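Local atomic coordinates of ThermoDBP-single stranded DNA binding protein (Thermoproteus tenax, PDB entry 3TEK), a protein that binds single-stranded DNA through a non-canonical fold and probably takes the place of the canonical single-stranded DNA-binding protein in the Thermoproteales. Residues G33-S36 / A37-F41; R49-F52 / F53-F57; E73-F76 / N77-R80; E91-D94 / G95-W99; W99-E102 / E103-R107. All blocks are in the same frame, centred on the assembly; numbering follows the deposited sequence.

All five contacts are local, each a turn or two of helix or a helix start, and they follow the chain in numerical order. Contact 1 opens helix 37-41, contact 2 the long helix 52-68, contact 3 forms most of helix 71-79, and contacts 4 and 5 lie in succession on helix 83-108, sharing Trp-99. Contacts 1 and 2, with centres 10 Å apart, touch each other, and both touch contact 4 through phenylalanine side chains; contact 1 also touches contact 5, and contact 2 touches contact 3. Contacts 3 and 5 mark the far ends, their centres 33 Å apart. Together they form an elongated helical layer, aromatic on its inner side, packed on the four-stranded antiparallel sheet of this DNA-binding domain.

Contact 1 (G33-S36 / A37-F41); sequences GKTS and AGRLF
Arg-39 reaches back from the first turn of helix 37-41 over the hydroxyls of Thr-35 and Ser-36. Its CB lies 3.4 Å from Thr-35 OG1, and its CG comes to 3.3 Å from Ser-36 OG, so the aliphatic root of the arginine lies across the two hydroxyls. CD continues past both oxygens at somewhat longer range. A bend at chi3 (44°) then brings NE to 3.7 Å from Thr-35 OG1, which meets the guanidinium obliquely, while NH2 leaves the turn to form a salt bridge with Glu-51. A long, flexible arginine suits this place because its methylenes can line the turn while its charge is spent elsewhere. Beneath it, Ser-36 OG is held between its own backbone N and carbonyl carbon (chi1 63°), which turns it toward the helix start, where it accepts a weak bond from Arg-39 N at 3.4 Å. The carbonyl of the same serine gives the firmer link, Leu-40 N to Ser-36 O at 2.9 Å. On the buried side, Thr-35 CG2 rests 4.0 Å from Leu-40 CB, and both residues also pack on Phe-116 of strand 116-124. Ser-36 N is buried without a partner. The arrangement is a serine N-cap: a short side chain stands in for a missing helical carbonyl where the loop after strand 23-31 becomes helix 37-41.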
# COMPACT_ATOMS: atom_id res chain seq x y z
N GLY A 33 -5.53 -6.54 -3.18
CA GLY A 33 -6.34 -7.71 -3.30
C GLY A 33 -7.77 -7.39 -2.98
O GLY A 33 -8.12 -6.27 -2.54
N LYS A 34 -8.60 -8.39 -3.24
CA LYS A 34 -10.04 -8.31 -3.08
C LYS A 34 -10.32 -8.25 -1.58
O LYS A 34 -9.93 -9.16 -0.84
CB LYS A 34 -10.67 -9.57 -3.72
CG LYS A 34 -12.18 -9.58 -3.94
CD LYS A 34 -12.53 -10.74 -4.91
CE LYS A 34 -13.95 -11.23 -4.81
NZ LYS A 34 -14.08 -12.50 -5.58
N THR A 35 -10.97 -7.19 -1.12
CA THR A 35 -11.13 -6.97 0.31
C THR A 35 -12.34 -6.08 0.60
O THR A 35 -13.09 -5.75 -0.31
CB THR A 35 -9.86 -6.37 0.92
OG1 THR A 35 -9.99 -6.28 2.35
CG2 THR A 35 -9.58 -4.99 0.35
N SER A 36 -12.53 -5.72 1.86
CA SER A 36 -13.61 -4.81 2.23
C SER A 36 -12.98 -3.76 3.09
O SER A 36 -11.82 -3.94 3.53
CB SER A 36 -14.69 -5.54 3.03
OG SER A 36 -14.17 -6.05 4.26
N ALA A 37 -13.72 -2.67 3.32
CA ALA A 37 -13.27 -1.54 4.15
C ALA A 37 -12.95 -1.96 5.58
O ALA A 37 -11.90 -1.61 6.11
CB ALA A 37 -14.30 -0.40 4.16
N GLY A 38 -13.85 -2.71 6.20
CA GLY A 38 -13.62 -3.25 7.52
C GLY A 38 -12.32 -4.04 7.63
O GLY A 38 -11.57 -3.89 8.60
N ARG A 39 -12.05 -4.91 6.66
CA ARG A 39 -10.85 -5.75 6.69
C ARG A 39 -9.60 -4.93 6.48
O ARG A 39 -8.60 -5.11 7.17
CB ARG A 39 -10.87 -6.82 5.59
CG ARG A 39 -11.89 -7.93 5.78
CD ARG A 39 -11.73 -8.99 4.67
NE ARG A 39 -10.34 -9.35 4.40
CZ ARG A 39 -9.57 -10.11 5.17
NH1 ARG A 39 -10.03 -10.64 6.31
NH2 ARG A 39 -8.31 -10.36 4.80
N LEU A 40 -9.66 -4.05 5.50
CA LEU A 40 -8.47 -3.32 5.07
C LEU A 40 -8.14 -2.15 5.99
O LEU A 40 -6.98 -1.98 6.39
CB LEU A 40 -8.64 -2.82 3.63
CG LEU A 40 -7.46 -2.01 3.08
CD1 LEU A 40 -6.16 -2.83 2.96
CD2 LEU A 40 -7.90 -1.37 1.75
N PHE A 41 -9.15 -1.35 6.30
CA PHE A 41 -8.96 -0.10 7.04
C PHE A 41 -9.46 -0.16 8.48
O PHE A 41 -9.15 0.74 9.26
CB PHE A 41 -9.69 1.08 6.37
CG PHE A 41 -9.20 1.43 5.00
CD1 PHE A 41 -7.86 1.74 4.77
CD2 PHE A 41 -10.09 1.47 3.92
CE1 PHE A 41 -7.43 2.08 3.48
CE2 PHE A 41 -9.67 1.80 2.65
CZ PHE A 41 -8.33 2.11 2.42

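Contact 2 (R49-F52 / F53-F57); sequences RPEF and FKLLF
Leu-55 N binds Glu-51 O at 3.0 Å and Leu-56 N binds Phe-52 O at 2.8 Å, two successive i to i+4 bonds that close the first turn of helix 52-68. The side chain of Glu-51 runs out extended, its CG 4.0 Å from Leu-55 CG, so that its methylenes meet the leucine while the carboxylate turns to Arg-39 on the preceding helix. This is the amino-terminal turn of a long amphipathic helix, with Lys-54 on the exposed side and the aromatic side set against helix 83-108. Phe-52 and Phe-53 form a T-shaped pair on that side: the edge of Phe-52 meets the face of Phe-53, with CD2 standing 3.8 Å above the centre of the second ring and the planes at 80°. Neighbours in sequence can meet in this way because CG of Phe-52 is anti to its backbone N (chi1 179°), whereas CG of Phe-53 is anti to its carbonyl carbon. Phenylalanine suits both positions, since a flat ring can offer its edge to one neighbour and its face to another. Leu-56 lies alongside Phe-52, pointing the same way, its CD2 3.8 Å from Phe-52 CE2. At the margin, Pro-50 CB approaches Phe-53 CD2 at 4.4 Å. Phe-93 of helix 83-108 meets both rings, and Trp-30 adds an edge-to-face partner to Phe-52.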
# COMPACT_ATOMS: atom_id res chain seq x y z
N ARG A 49 -7.29 -5.71 13.84
CA ARG A 49 -6.42 -4.68 13.26
C ARG A 49 -6.68 -4.42 11.77
O ARG A 49 -7.17 -5.31 11.05
CB ARG A 49 -4.96 -5.09 13.44
CG ARG A 49 -4.60 -5.54 14.86
CD ARG A 49 -3.08 -5.63 15.07
NE ARG A 49 -2.38 -4.47 14.51
CZ ARG A 49 -2.36 -3.25 15.06
NH1 ARG A 49 -3.00 -3.00 16.20
NH2 ARG A 49 -1.69 -2.27 14.46
N PRO A 50 -6.35 -3.20 11.30
CA PRO A 50 -6.27 -2.97 9.87
C PRO A 50 -5.24 -3.88 9.22
O PRO A 50 -4.09 -3.94 9.67
CB PRO A 50 -5.83 -1.50 9.78
CG PRO A 50 -6.38 -0.89 10.98
CD PRO A 50 -6.26 -1.94 12.05
N GLU A 51 -5.66 -4.59 8.18
CA GLU A 51 -4.76 -5.47 7.45
C GLU A 51 -3.75 -4.65 6.65
O GLU A 51 -2.67 -5.13 6.31
CB GLU A 51 -5.56 -6.37 6.50
CG GLU A 51 -4.92 -7.71 6.22
CD GLU A 51 -5.82 -8.63 5.41
OE1 GLU A 51 -5.30 -9.64 4.88
OE2 GLU A 51 -7.04 -8.36 5.32
N PHE A 52 -4.11 -3.39 6.39
CA PHE A 52 -3.32 -2.48 5.58
C PHE A 52 -1.83 -2.58 5.84
O PHE A 52 -1.04 -2.72 4.90
CB PHE A 52 -3.74 -1.05 5.83
CG PHE A 52 -2.96 -0.05 5.04
CD1 PHE A 52 -3.37 0.32 3.76
CD2 PHE A 52 -1.80 0.50 5.54
CE1 PHE A 52 -2.65 1.24 3.03
CE2 PHE A 52 -1.07 1.41 4.80
CZ PHE A 52 -1.49 1.78 3.54
N PHE A 53 -1.45 -2.51 7.11
CA PHE A 53 -0.05 -2.38 7.50
C PHE A 53 0.76 -3.64 7.26
O PHE A 53 1.91 -3.59 6.82
CB PHE A 53 0.02 -1.91 8.96
CG PHE A 53 -0.42 -0.48 9.12
CD1 PHE A 53 0.39 0.54 8.65
CD2 PHE A 53 -1.64 -0.17 9.66
CE1 PHE A 53 -0.01 1.87 8.77
CE2 PHE A 53 -2.05 1.16 9.77
CZ PHE A 53 -1.25 2.17 9.32
N LYS A 54 0.12 -4.77 7.53
CA LYS A 54 0.66 -6.09 7.26
C LYS A 54 0.87 -6.28 5.77
O LYS A 54 1.90 -6.80 5.34
CB LYS A 54 -0.31 -7.15 7.78
CG LYS A 54 0.30 -8.52 7.96
CD LYS A 54 -0.74 -9.56 8.54
CE LYS A 54 -1.38 -9.09 9.86
NZ LYS A 54 -0.54 -9.25 11.10
N LEU A 55 -0.12 -5.86 4.98
CA LEU A 55 -0.02 -5.95 3.53
C LEU A 55 1.11 -5.03 3.03
O LEU A 55 1.94 -5.43 2.22
CB LEU A 55 -1.37 -5.62 2.86
CG LEU A 55 -2.54 -6.58 3.25
CD1 LEU A 55 -3.88 -6.07 2.73
CD2 LEU A 55 -2.30 -8.03 2.80
N LEU A 56 1.13 -3.80 3.54
CA LEU A 56 2.10 -2.82 3.06
C LEU A 56 3.54 -3.29 3.37
O LEU A 56 4.44 -3.17 2.54
CB LEU A 56 1.84 -1.46 3.72
CG LEU A 56 2.87 -0.37 3.48
CD1 LEU A 56 2.77 0.05 2.04
CD2 LEU A 56 2.61 0.81 4.36
N PHE A 57 3.72 -3.81 4.56
CA PHE A 57 5.03 -4.23 5.05
C PHE A 57 5.59 -5.41 4.29
O PHE A 57 6.78 -5.45 4.00
CB PHE A 57 4.97 -4.54 6.54
CG PHE A 57 5.06 -3.30 7.42
CD1 PHE A 57 4.43 -2.12 7.06
CD2 PHE A 57 5.78 -3.33 8.61
CE1 PHE A 57 4.50 -0.97 7.86
CE2 PHE A 57 5.86 -2.16 9.43
CZ PHE A 57 5.20 -0.99 9.03

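Contact 3 (E73-F76 / N77-R80); sequences ENIF and NRIR
The ring of Phe-76 carries Arg-80 over one face: CB stands 4.2 Å above its centre, and the chain then runs toward the rim, where CD comes to 3.3 Å from Phe-76 CE2. The guanidinium does not stack. Its plane is turned 70° from the ring, with CE2 at its edge. Arginine suits position 80 because its methylenes can cover the aromatic while the guanidinium lies beyond the rim. The guanidinium of Arg-78 has Ile-79 CG2 3.6 Å above one face, offset toward the rim, and Ile-75 CG2 4.0 Å from NH2 at an oblique angle. A bend at chi3 (60°) brings the group back to these methyls, while its NH1 and NH2 donate to the carbonyls of Asp-127 and Pro-126. Across the turn, the Glu-73 carboxylate and the Asn-77 amide stand almost perpendicular. Here too the acid has a partner elsewhere, Arg-65, with which its OE1 forms a salt bridge. Four backbone bonds run through the segment, from Asn-77 N to Glu-73 O at 2.9 Å up to Arg-80 N to Phe-76 O at 2.8 Å. The whole is a short amphipathic alpha-helix that packs back on the preceding helix 52-68 through Ile-75 and Phe-76, with polar side chains on the outer side.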
# COMPACT_ATOMS: atom_id res chain seq x y z
N GLU A 73 16.72 -7.75 3.00
CA GLU A 73 16.18 -7.96 4.34
C GLU A 73 16.88 -7.09 5.42
O GLU A 73 16.23 -6.64 6.35
CB GLU A 73 16.22 -9.46 4.70
CG GLU A 73 15.34 -9.85 5.91
CD GLU A 73 13.83 -9.56 5.74
OE1 GLU A 73 13.35 -9.36 4.60
OE2 GLU A 73 13.12 -9.52 6.77
N ASN A 74 18.18 -6.84 5.28
CA ASN A 74 18.88 -5.92 6.19
C ASN A 74 18.38 -4.48 6.05
O ASN A 74 18.28 -3.77 7.04
CB ASN A 74 20.38 -5.96 5.93
CG ASN A 74 20.98 -7.29 6.32
OD1 ASN A 74 20.67 -7.82 7.37
ND2 ASN A 74 21.83 -7.82 5.49
N ILE A 75 18.10 -4.07 4.82
CA ILE A 75 17.61 -2.73 4.54
C ILE A 75 16.28 -2.63 5.23
O ILE A 75 16.03 -1.69 5.98
CB ILE A 75 17.44 -2.45 3.03
CG1 ILE A 75 18.76 -2.66 2.26
CG2 ILE A 75 16.95 -1.02 2.81
CD1 ILE A 75 18.65 -2.46 0.72
N PHE A 76 15.43 -3.62 5.00
CA PHE A 76 14.09 -3.61 5.58
C PHE A 76 14.10 -3.56 7.11
O PHE A 76 13.34 -2.79 7.72
CB PHE A 76 13.28 -4.82 5.14
CG PHE A 76 11.87 -4.81 5.67
CD1 PHE A 76 10.98 -3.82 5.26
CD2 PHE A 76 11.46 -5.76 6.58
CE1 PHE A 76 9.70 -3.78 5.77
CE2 PHE A 76 10.18 -5.75 7.08
CZ PHE A 76 9.29 -4.75 6.68
N ASN A 77 14.94 -4.39 7.71
CA ASN A 77 15.06 -4.43 9.17
C ASN A 77 15.51 -3.10 9.77
O ASN A 77 15.02 -2.71 10.81
CB ASN A 77 15.98 -5.58 9.62
CG ASN A 77 15.28 -6.92 9.57
OD1 ASN A 77 14.05 -6.99 9.61
ND2 ASN A 77 16.05 -8.01 9.45
N ARG A 78 16.40 -2.40 9.07
CA ARG A 78 16.77 -1.07 9.49
C ARG A 78 15.60 -0.08 9.39
O ARG A 78 15.29 0.62 10.36
CB ARG A 78 17.91 -0.54 8.66
CG ARG A 78 18.26 0.90 8.98
CD ARG A 78 19.56 1.27 8.36
NE ARG A 78 19.51 1.13 6.91
CZ ARG A 78 18.97 2.03 6.07
NH1 ARG A 78 18.38 3.14 6.53
NH2 ARG A 78 18.99 1.79 4.76
N ILE A 79 14.96 0.01 8.23
CA ILE A 79 13.98 1.06 8.03
C ILE A 79 12.66 0.81 8.73
O ILE A 79 11.94 1.76 9.08
CB ILE A 79 13.72 1.36 6.53
CG1 ILE A 79 13.01 0.21 5.83
CG2 ILE A 79 15.00 1.66 5.83
CD1 ILE A 79 12.52 0.58 4.45
N ARG A 80 12.38 -0.48 8.96
CA ARG A 80 11.10 -0.94 9.46
C ARG A 80 10.60 -0.21 10.72
O ARG A 80 9.41 0.04 10.87
CB ARG A 80 11.16 -2.44 9.77
CG ARG A 80 9.82 -3.02 10.06
CD ARG A 80 9.85 -4.54 10.14
NE ARG A 80 9.11 -5.02 11.30
CZ ARG A 80 9.46 -4.80 12.55
NH1 ARG A 80 10.58 -4.13 12.85
NH2 ARG A 80 8.70 -5.28 13.53

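Contact 4 (E91-D94 / G95-W99); sequences ELFD and GLKKW
Leu-92 and Leu-96 meet because their first torsions set them side by side: CG of Leu-92 is anti to its backbone N (chi1 179°), and Leu-96 adopts an unusual chi1 of -98°, away from the staggered positions. The two side chains then point the same way, with CD1 of Leu-92 3.8 Å from CD1 of Leu-96. This displaced torsion suggests that the surroundings of Leu-96 influence its position. Both leucines press on Trp-133 of strand 131-142, and Phe-52 lies against them from helix 52-68. One residue further round the helix, Phe-93 and Lys-97 form a second pair lying alongside. Both have CG anti to the backbone N, and the lysine stays extended beyond it, so that its CD reaches 4.1 Å from CZ and CE2 of Phe-93, meeting the ring obliquely. A lysine suits this border because its long aliphatic part can follow an aromatic and still carry NZ outward. Lys-97 NZ remains 5.8 Å from Asp-94 OD1, too far for a salt bridge, though the opposite charges may attract weakly. Along the backbone, Gly-95 N, Leu-96 N, Lys-97 N and Lys-98 N bind the carbonyls of Glu-91, Leu-92, Phe-93 and Asp-94, each at 2.9 Å, an unbroken run of alpha-helical bonds. The chemistry therefore divides by face: leucines and phenylalanine seal helix 83-108 to the sheet and the neighbouring helices, while Glu-91, Asp-94 and Lys-98 keep the other side charged and compatible with water.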
# COMPACT_ATOMS: atom_id res chain seq x y z
N GLU A 91 1.00 8.07 6.91
CA GLU A 91 0.49 9.13 6.03
C GLU A 91 -0.16 8.52 4.81
O GLU A 91 -1.17 9.01 4.33
CB GLU A 91 1.62 10.10 5.63
CG GLU A 91 2.02 11.07 6.75
CD GLU A 91 3.25 11.90 6.43
OE1 GLU A 91 3.62 11.93 5.26
OE2 GLU A 91 3.84 12.53 7.34
N LEU A 92 0.43 7.43 4.31
CA LEU A 92 -0.18 6.63 3.25
C LEU A 92 -1.53 6.02 3.65
O LEU A 92 -2.49 6.04 2.86
CB LEU A 92 0.78 5.50 2.83
CG LEU A 92 0.27 4.56 1.76
CD1 LEU A 92 -0.17 5.32 0.50
CD2 LEU A 92 1.40 3.51 1.47
N PHE A 93 -1.58 5.47 4.85
CA PHE A 93 -2.79 4.83 5.35
C PHE A 93 -3.92 5.86 5.46
O PHE A 93 -5.04 5.63 4.99
CB PHE A 93 -2.50 4.19 6.71
CG PHE A 93 -3.73 3.69 7.44
CD1 PHE A 93 -4.31 2.47 7.11
CD2 PHE A 93 -4.26 4.41 8.52
CE1 PHE A 93 -5.44 1.97 7.83
CE2 PHE A 93 -5.36 3.92 9.23
CZ PHE A 93 -5.94 2.71 8.88
N ASP A 94 -3.60 7.00 6.06
CA ASP A 94 -4.58 8.09 6.22
C ASP A 94 -5.02 8.67 4.89
O ASP A 94 -6.19 8.92 4.71
CB ASP A 94 -4.01 9.22 7.08
CG ASP A 94 -4.01 8.89 8.55
OD1 ASP A 94 -4.31 7.72 8.90
OD2 ASP A 94 -3.73 9.81 9.37
N GLY A 95 -4.07 8.90 3.99
CA GLY A 95 -4.38 9.44 2.69
C GLY A 95 -5.23 8.50 1.85
O GLY A 95 -6.16 8.95 1.18
N LEU A 96 -4.90 7.21 1.87
CA LEU A 96 -5.70 6.21 1.13
C LEU A 96 -7.09 6.04 1.71
O LEU A 96 -8.05 5.93 0.96
CB LEU A 96 -5.03 4.85 1.10
CG LEU A 96 -4.23 4.50 -0.16
CD1 LEU A 96 -3.35 3.29 0.12
CD2 LEU A 96 -5.14 4.26 -1.39
N LYS A 97 -7.18 5.99 3.03
CA LYS A 97 -8.45 5.85 3.72
C LYS A 97 -9.33 7.04 3.42
O LYS A 97 -10.52 6.88 3.15
CB LYS A 97 -8.21 5.74 5.22
CG LYS A 97 -9.40 5.40 6.07
CD LYS A 97 -8.92 5.14 7.50
CE LYS A 97 -10.04 5.13 8.52
NZ LYS A 97 -9.47 5.31 9.90
N LYS A 98 -8.74 8.23 3.45
CA LYS A 98 -9.47 9.46 3.14
C LYS A 98 -9.97 9.46 1.68
O LYS A 98 -11.12 9.77 1.38
CB LYS A 98 -8.58 10.68 3.38
CG LYS A 98 -9.34 12.02 3.33
CD LYS A 98 -8.53 13.19 3.91
CE LYS A 98 -7.97 14.12 2.84
NZ LYS A 98 -7.51 15.45 3.39
N TRP A 99 -9.07 9.15 0.77
CA TRP A 99 -9.45 8.98 -0.62
C TRP A 99 -10.63 7.98 -0.77
O TRP A 99 -11.56 8.26 -1.52
CB TRP A 99 -8.25 8.52 -1.45
CG TRP A 99 -8.64 8.15 -2.80
CD1 TRP A 99 -8.89 9.00 -3.83
CD2 TRP A 99 -8.89 6.83 -3.28
NE1 TRP A 99 -9.27 8.28 -4.94
CE2 TRP A 99 -9.28 6.94 -4.64
CE3 TRP A 99 -8.80 5.56 -2.71
CZ2 TRP A 99 -9.59 5.82 -5.44
CZ3 TRP A 99 -9.09 4.44 -3.50
CH2 TRP A 99 -9.49 4.59 -4.84

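Contact 5 (W99-E102 / E103-R107); sequences WFFE and EAVPR
Ala-104 CB sits over the face of the six-membered ring of Trp-99, 4.1 Å from its centroid and 13° off the normal, a CH-pi contact. A second one follows at the next position: Val-105 CG2 lies over one face of Phe-100, toward the rim, and comes to 3.5 Å from CE2. The small alanine and the branched valine suit these places because each is short enough to lay a methyl on a ring one turn back. Phe-101 joins the cluster from the side, receiving Phe-100 CD2 3.7 Å above the centre of its ring, while Phe-116 meets Phe-100 from the sheet. The backbone underneath is wider than an alpha-helix. Ala-104 N binds Trp-99 O at 2.9 Å and Val-105 N binds Phe-100 O at 2.9 Å, both i to i+5 pairs of a pi-type turn. Trp-99 O also takes Glu-103 N, which approaches 41° out of the carbonyl plane, so two amides share one oxygen. Pro-106 has no N-H to offer, and its CD lies 3.4 Å from Phe-101 O instead; the helix kinks there. At the polar edge, the Glu-103 carboxylate meets Trp-99 across, its plane 78° from the indole, with CD 3.7 Å from Trp-99 CD1. Glu-103 OE2 stays 4.2 Å from Trp-99 NE1, too long for a hydrogen bond. The wide turn and the proline kink adjoin, and a proline is tolerated here because its nitrogen needs no acceptor, while the methyls of Ala-104 and Val-105 pack over the rings beside the irregular turn.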
# COMPACT_ATOMS: atom_id res chain seq x y z
N TRP A 99 -9.07 9.15 0.77
CA TRP A 99 -9.45 8.98 -0.62
C TRP A 99 -10.63 7.98 -0.77
O TRP A 99 -11.56 8.26 -1.52
CB TRP A 99 -8.25 8.52 -1.45
CG TRP A 99 -8.64 8.15 -2.80
CD1 TRP A 99 -8.89 9.00 -3.83
CD2 TRP A 99 -8.89 6.83 -3.28
NE1 TRP A 99 -9.27 8.28 -4.94
CE2 TRP A 99 -9.28 6.94 -4.64
CE3 TRP A 99 -8.80 5.56 -2.71
CZ2 TRP A 99 -9.59 5.82 -5.44
CZ3 TRP A 99 -9.09 4.44 -3.50
CH2 TRP A 99 -9.49 4.59 -4.84
N PHE A 100 -10.58 6.85 -0.06
CA PHE A 100 -11.62 5.81 -0.22
C PHE A 100 -12.96 6.29 0.27
O PHE A 100 -13.95 6.17 -0.41
CB PHE A 100 -11.28 4.54 0.54
CG PHE A 100 -12.34 3.48 0.42
CD1 PHE A 100 -12.44 2.72 -0.74
CD2 PHE A 100 -13.26 3.29 1.43
CE1 PHE A 100 -13.44 1.72 -0.86
CE2 PHE A 100 -14.28 2.31 1.32
CZ PHE A 100 -14.37 1.53 0.17
N PHE A 101 -12.99 6.85 1.46
CA PHE A 101 -14.24 7.25 2.05
C PHE A 101 -14.78 8.53 1.49
O PHE A 101 -15.98 8.67 1.34
CB PHE A 101 -14.14 7.32 3.57
CG PHE A 101 -14.11 5.98 4.20
CD1 PHE A 101 -15.27 5.22 4.27
CD2 PHE A 101 -12.92 5.45 4.71
CE1 PHE A 101 -15.26 3.96 4.84
CE2 PHE A 101 -12.90 4.20 5.30
CZ PHE A 101 -14.07 3.44 5.36
N GLU A 102 -13.90 9.47 1.17
CA GLU A 102 -14.36 10.81 0.79
C GLU A 102 -14.45 11.03 -0.72
O GLU A 102 -15.14 11.95 -1.16
CB GLU A 102 -13.47 11.88 1.40
CG GLU A 102 -13.47 11.84 2.92
CD GLU A 102 -12.77 13.02 3.58
OE1 GLU A 102 -12.46 12.90 4.78
OE2 GLU A 102 -12.52 14.05 2.91
N GLU A 103 -13.77 10.19 -1.51
CA GLU A 103 -13.83 10.31 -2.96
C GLU A 103 -14.39 9.05 -3.62
O GLU A 103 -15.37 9.12 -4.35
CB GLU A 103 -12.46 10.67 -3.54
CG GLU A 103 -11.99 12.07 -3.20
CD GLU A 103 -10.54 12.30 -3.60
OE1 GLU A 103 -9.68 12.44 -2.70
OE2 GLU A 103 -10.25 12.32 -4.81
N ALA A 104 -13.78 7.90 -3.39
CA ALA A 104 -14.23 6.65 -4.06
C ALA A 104 -15.70 6.27 -3.73
O ALA A 104 -16.50 5.98 -4.63
CB ALA A 104 -13.31 5.49 -3.74
N VAL A 105 -16.01 6.23 -2.44
CA VAL A 105 -17.33 5.87 -1.95
C VAL A 105 -18.47 6.70 -2.58
O VAL A 105 -19.36 6.13 -3.22
CB VAL A 105 -17.39 5.87 -0.40
CG1 VAL A 105 -18.84 5.90 0.07
CG2 VAL A 105 -16.64 4.63 0.16
N PRO A 106 -18.43 8.04 -2.46
CA PRO A 106 -19.50 8.80 -3.12
C PRO A 106 -19.43 8.68 -4.64
O PRO A 106 -20.46 8.66 -5.29
CB PRO A 106 -19.24 10.25 -2.68
CG PRO A 106 -18.43 10.14 -1.45
CD PRO A 106 -17.58 8.92 -1.63
N ARG A 107 -18.21 8.61 -5.21
CA ARG A 107 -18.07 8.49 -6.65
C ARG A 107 -18.77 7.26 -7.21
O ARG A 107 -19.41 7.33 -8.25
CB ARG A 107 -16.60 8.45 -7.07
CG ARG A 107 -16.33 8.08 -8.53
CD ARG A 107 -16.91 9.10 -9.50
NE ARG A 107 -16.63 8.77 -10.91
CZ ARG A 107 -17.38 7.98 -11.69
NH1 ARG A 107 -18.48 7.38 -11.22
NH2 ARG A 107 -17.02 7.77 -12.95